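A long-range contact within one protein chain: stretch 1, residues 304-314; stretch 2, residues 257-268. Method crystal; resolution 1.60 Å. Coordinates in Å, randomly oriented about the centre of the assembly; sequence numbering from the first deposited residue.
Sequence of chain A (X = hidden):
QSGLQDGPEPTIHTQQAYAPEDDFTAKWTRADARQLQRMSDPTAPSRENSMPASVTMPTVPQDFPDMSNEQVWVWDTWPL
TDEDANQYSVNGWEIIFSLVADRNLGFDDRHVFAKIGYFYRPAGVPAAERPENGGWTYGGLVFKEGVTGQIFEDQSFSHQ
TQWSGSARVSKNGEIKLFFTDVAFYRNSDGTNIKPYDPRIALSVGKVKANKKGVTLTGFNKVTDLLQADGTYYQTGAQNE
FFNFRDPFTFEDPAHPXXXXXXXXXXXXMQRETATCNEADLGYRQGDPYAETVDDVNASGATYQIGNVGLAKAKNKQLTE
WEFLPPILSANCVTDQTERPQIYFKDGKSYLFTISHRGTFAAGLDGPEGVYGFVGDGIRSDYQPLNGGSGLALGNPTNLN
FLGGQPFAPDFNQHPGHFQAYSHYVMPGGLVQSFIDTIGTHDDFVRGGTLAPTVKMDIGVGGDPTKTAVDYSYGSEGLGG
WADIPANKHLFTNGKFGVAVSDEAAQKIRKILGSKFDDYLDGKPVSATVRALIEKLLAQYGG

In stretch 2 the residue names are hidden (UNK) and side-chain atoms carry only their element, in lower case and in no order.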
# COMPACT_ATOMS: atom_id res chain seq x y z
N GLN A 304 3.16 8.23 -19.60
CA GLN A 304 3.36 7.92 -18.18
C GLN A 304 3.00 9.15 -17.36
O GLN A 304 3.84 10.06 -17.19
CB GLN A 304 4.80 7.50 -17.93
CG GLN A 304 5.14 6.10 -18.41
CD GLN A 304 5.43 6.03 -19.91
OE1 GLN A 304 6.23 6.81 -20.42
NE2 GLN A 304 4.78 5.09 -20.60
N ILE A 305 1.76 9.19 -16.87
CA ILE A 305 1.22 10.37 -16.18
C ILE A 305 0.41 9.96 -14.94
O ILE A 305 -0.77 10.33 -14.75
CB ILE A 305 0.40 11.27 -17.13
CG1 ILE A 305 -0.72 10.46 -17.84
CG2 ILE A 305 1.30 11.92 -18.16
CD1 ILE A 305 -1.70 11.30 -18.63
N GLY A 306 1.07 9.20 -14.08
CA GLY A 306 0.48 8.78 -12.83
C GLY A 306 0.30 9.94 -11.88
O GLY A 306 1.06 10.92 -11.94
N ASN A 307 -0.68 9.82 -11.02
CA ASN A 307 -0.84 10.74 -9.91
C ASN A 307 -1.34 10.08 -8.63
O ASN A 307 -1.76 8.91 -8.61
CB ASN A 307 -1.64 12.03 -10.28
CG ASN A 307 -3.14 11.80 -10.48
OD1 ASN A 307 -3.66 10.72 -10.26
ND2 ASN A 307 -3.84 12.87 -10.88
N VAL A 308 -1.32 10.87 -7.56
CA VAL A 308 -1.88 10.46 -6.29
C VAL A 308 -2.96 11.47 -5.97
O VAL A 308 -2.70 12.67 -5.89
CB VAL A 308 -0.84 10.41 -5.13
CG1 VAL A 308 -1.55 10.11 -3.83
CG2 VAL A 308 0.21 9.34 -5.44
N GLY A 309 -4.16 10.94 -5.80
CA GLY A 309 -5.34 11.74 -5.48
C GLY A 309 -5.63 11.89 -4.01
O GLY A 309 -5.11 11.16 -3.17
N LEU A 310 -6.45 12.90 -3.71
CA LEU A 310 -6.93 13.18 -2.36
C LEU A 310 -8.46 13.36 -2.45
O LEU A 310 -8.98 13.90 -3.44
CB LEU A 310 -6.30 14.47 -1.82
CG LEU A 310 -6.56 14.77 -0.34
CD1 LEU A 310 -5.91 13.76 0.60
CD2 LEU A 310 -6.10 16.19 -0.00
N ALA A 311 -9.15 12.87 -1.43
CA ALA A 311 -10.59 13.07 -1.28
C ALA A 311 -10.87 13.33 0.18
O ALA A 311 -10.10 12.95 1.07
CB ALA A 311 -11.39 11.89 -1.79
N LYS A 312 -11.99 14.00 0.43
CA LYS A 312 -12.43 14.33 1.76
C LYS A 312 -13.86 13.83 1.99
O LYS A 312 -14.73 14.00 1.12
CB LYS A 312 -12.37 15.84 1.95
CG LYS A 312 -12.81 16.31 3.32
CD LYS A 312 -12.77 17.83 3.36
CE LYS A 312 -13.21 18.30 4.73
NZ LYS A 312 -12.96 19.75 4.94
N ALA A 313 -14.09 13.22 3.15
CA ALA A 313 -15.42 12.69 3.51
C ALA A 313 -16.36 13.86 3.83
O ALA A 313 -15.94 14.88 4.44
CB ALA A 313 -15.32 11.75 4.70
N LYS A 314 -17.60 13.71 3.39
CA LYS A 314 -18.61 14.76 3.61
C LYS A 314 -19.51 14.44 4.79
O LYS A 314 -20.28 15.29 5.23
CB LYS A 314 -19.43 14.95 2.34
CG LYS A 314 -18.59 15.30 1.12
CD LYS A 314 -19.41 15.93 0.01
CE LYS A 314 -20.27 14.95 -0.75
NZ LYS A 314 -21.18 15.68 -1.69
N UNK A 257 -10.83 15.78 13.20
CA UNK A 257 -12.26 15.63 13.00
C UNK A 257 -12.70 15.46 11.55
O UNK A 257 -13.87 15.20 11.30
N UNK A 258 -11.77 15.61 10.61
CA UNK A 258 -12.05 15.40 9.20
C UNK A 258 -11.42 14.07 8.80
O UNK A 258 -10.50 13.63 9.45
c UNK A 258 -11.45 16.52 8.36
o UNK A 258 -10.47 18.92 7.28
c UNK A 258 -12.10 17.86 8.66
o UNK A 258 -12.43 19.91 7.53
c UNK A 258 -11.63 18.97 7.76
N UNK A 259 -11.99 13.44 7.79
CA UNK A 259 -11.39 12.20 7.23
C UNK A 259 -11.02 12.42 5.78
O UNK A 259 -11.84 12.86 4.96
o UNK A 259 -12.69 10.83 8.74
c UNK A 259 -11.64 9.69 6.85
c UNK A 259 -12.33 10.99 7.36
N UNK A 260 -9.78 12.03 5.44
CA UNK A 260 -9.27 12.13 4.08
C UNK A 260 -8.95 10.76 3.56
O UNK A 260 -8.95 9.80 4.31
c UNK A 260 -8.98 16.64 3.55
c UNK A 260 -8.45 16.27 5.86
c UNK A 260 -8.84 17.10 4.84
c UNK A 260 -8.03 13.00 4.01
c UNK A 260 -8.17 14.93 5.59
c UNK A 260 -8.30 14.45 4.31
c UNK A 260 -8.69 15.30 3.29
N UNK A 261 -8.73 10.71 2.26
CA UNK A 261 -8.35 9.49 1.56
C UNK A 261 -7.35 9.84 0.48
O UNK A 261 -7.53 10.82 -0.23
c UNK A 261 -9.60 8.88 0.92
s UNK A 261 -10.82 7.35 -1.04
c UNK A 261 -12.09 6.95 0.16
c UNK A 261 -9.38 7.65 0.00
N UNK A 262 -6.33 9.00 0.32
CA UNK A 262 -5.50 9.04 -0.86
C UNK A 262 -5.72 7.77 -1.66
O UNK A 262 -6.20 6.75 -1.14
c UNK A 262 -3.77 10.68 -0.02
c UNK A 262 -3.98 9.28 -0.58
c UNK A 262 -3.41 8.26 0.36
N UNK A 263 -5.43 7.88 -2.94
CA UNK A 263 -5.62 6.79 -3.87
C UNK A 263 -4.77 7.05 -5.11
O UNK A 263 -4.29 8.15 -5.31
c UNK A 263 -8.14 9.48 -6.56
c UNK A 263 -8.76 10.05 -4.33
c UNK A 263 -7.70 7.96 -4.75
c UNK A 263 -7.65 8.29 -6.10
c UNK A 263 -8.27 8.84 -3.87
c UNK A 263 -7.11 6.67 -4.26
c UNK A 263 -8.71 10.37 -5.67
N UNK A 264 -4.52 6.00 -5.88
CA UNK A 264 -3.87 6.13 -7.17
C UNK A 264 -4.82 6.60 -8.26
O UNK A 264 -5.91 6.05 -8.42
o UNK A 264 -1.43 3.57 -10.56
c UNK A 264 -2.08 3.55 -9.49
o UNK A 264 -2.31 2.53 -8.85
c UNK A 264 -3.27 4.77 -7.61
c UNK A 264 -2.64 4.87 -8.99
N UNK A 265 -4.38 7.58 -9.04
CA UNK A 265 -5.04 7.97 -10.28
C UNK A 265 -4.04 8.17 -11.40
O UNK A 265 -2.85 7.81 -11.28
N UNK A 266 -4.53 8.71 -12.52
CA UNK A 266 -3.66 9.33 -13.51
C UNK A 266 -4.08 10.78 -13.68
O UNK A 266 -5.23 11.13 -13.44
c UNK A 266 -3.76 8.67 -14.89
c UNK A 266 -3.18 7.25 -14.94
n UNK A 266 -2.12 7.01 -14.26
o UNK A 266 -3.69 6.41 -15.65
N UNK A 267 -3.14 11.60 -14.11
CA UNK A 267 -3.45 12.98 -14.46
C UNK A 267 -4.51 12.97 -15.57
O UNK A 267 -4.49 12.17 -16.48
o UNK A 267 -1.24 13.75 -13.88
c UNK A 267 -2.19 13.69 -14.92
N UNK A 268 -5.43 13.91 -15.47
CA UNK A 268 -6.63 13.94 -16.31
C UNK A 268 -6.38 14.64 -17.65
O UNK A 268 -6.83 15.78 -17.92
c UNK A 268 -7.77 14.62 -15.54
O HOH W 1 -14.21 14.96 6.57
O HOH W 2 -2.38 15.28 -11.92

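Position 257 carries no side-chain atoms and lies beyond the reach of stretch 1. Its backbone angles (88°/-7°) would jam a CB against the preceding carbonyl, so it is G257. Position 258 has an unbranched run of three carbons, the third bearing two oxygens. That is a glutamate, E258, and its length lets OE2 come within 2.6 Å of K312 NZ, a hydrogen-bonded salt bridge to a lysine extended in all-t conformation.

At 259 one carbon carries one oxygen and one carbon, the branching of threonine. T259 accepts through its backbone, A313 N lying 2.9 Å from T259 O in an almost linear hydrogen bond. A water also links T259 N (3.0 Å from the water O) with A313 O (2.7 Å from the same O).

Position 260 has one carbon followed by a six-carbon ring with no hydroxyl, hence F260. Its ring lies beside K312, with K312 CB 3.8 Å from F260 CE1, while L310 CD1 is 4.1 Å from F260 CB.

Two carbons, a sulfur and a terminal carbon in an unbranched chain identify 261 as M261. Its CB is 4.4 Å from A311 CB, but the end of the chain leads away from stretch 1. The backbones pair in both directions, with M261 N to A311 O and A311 N to M261 O each 2.9 Å.

Position 262 shows one carbon carrying two carbons: V262. On the same face as F260, its CG1 packs 3.8 Å from L310 CD1, and its CB lies 4.1 Å from V308 CG1.

A second six-carbon ring without oxygen follows one carbon at 263, giving F263. The ring lies over G309, whose CA is 3.9 Å from the ring centroid and nearly on its normal, a CH-pi contact. An ideal CB on G309 would be 2.3 Å from F263 CE1, so glycine leaves room for the ring.

At 264, three carbons in a row end in two oxygens, identifying E264. It pairs with V308 but has little of its surface covered by stretch 1. Position 265 has no side-chain atoms and is G265; an ideal CB there would come 2.6 Å from N307 OD1. Its N and O bond N307 O and N, both at 3.0 Å.

Two carbons, the second carrying one oxygen and one nitrogen, make 266 an asparagine. N266 ND2 lies 3.5 Å from G306 CA. At 267 a single carbon bears one oxygen: S267, whose N donates to I305 O at 2.8 Å. A water joins S267 OG (2.7 Å from the water O) to N307 ND2 (3.0 Å from the same O). Position 268 has one carbon only, A268, pointing away from stretch 1.

The contact is thus an antiparallel strand pairing, held by a ladder of backbone hydrogen bonds from S267–I305 to T259–A313. F260, V262, V308 and L310 add apolar packing on one face; on the other, F263 covers G309. The E258–K312 salt bridge fastens one end.

Stretch 2 (257-268) GETFMVFEGNSA
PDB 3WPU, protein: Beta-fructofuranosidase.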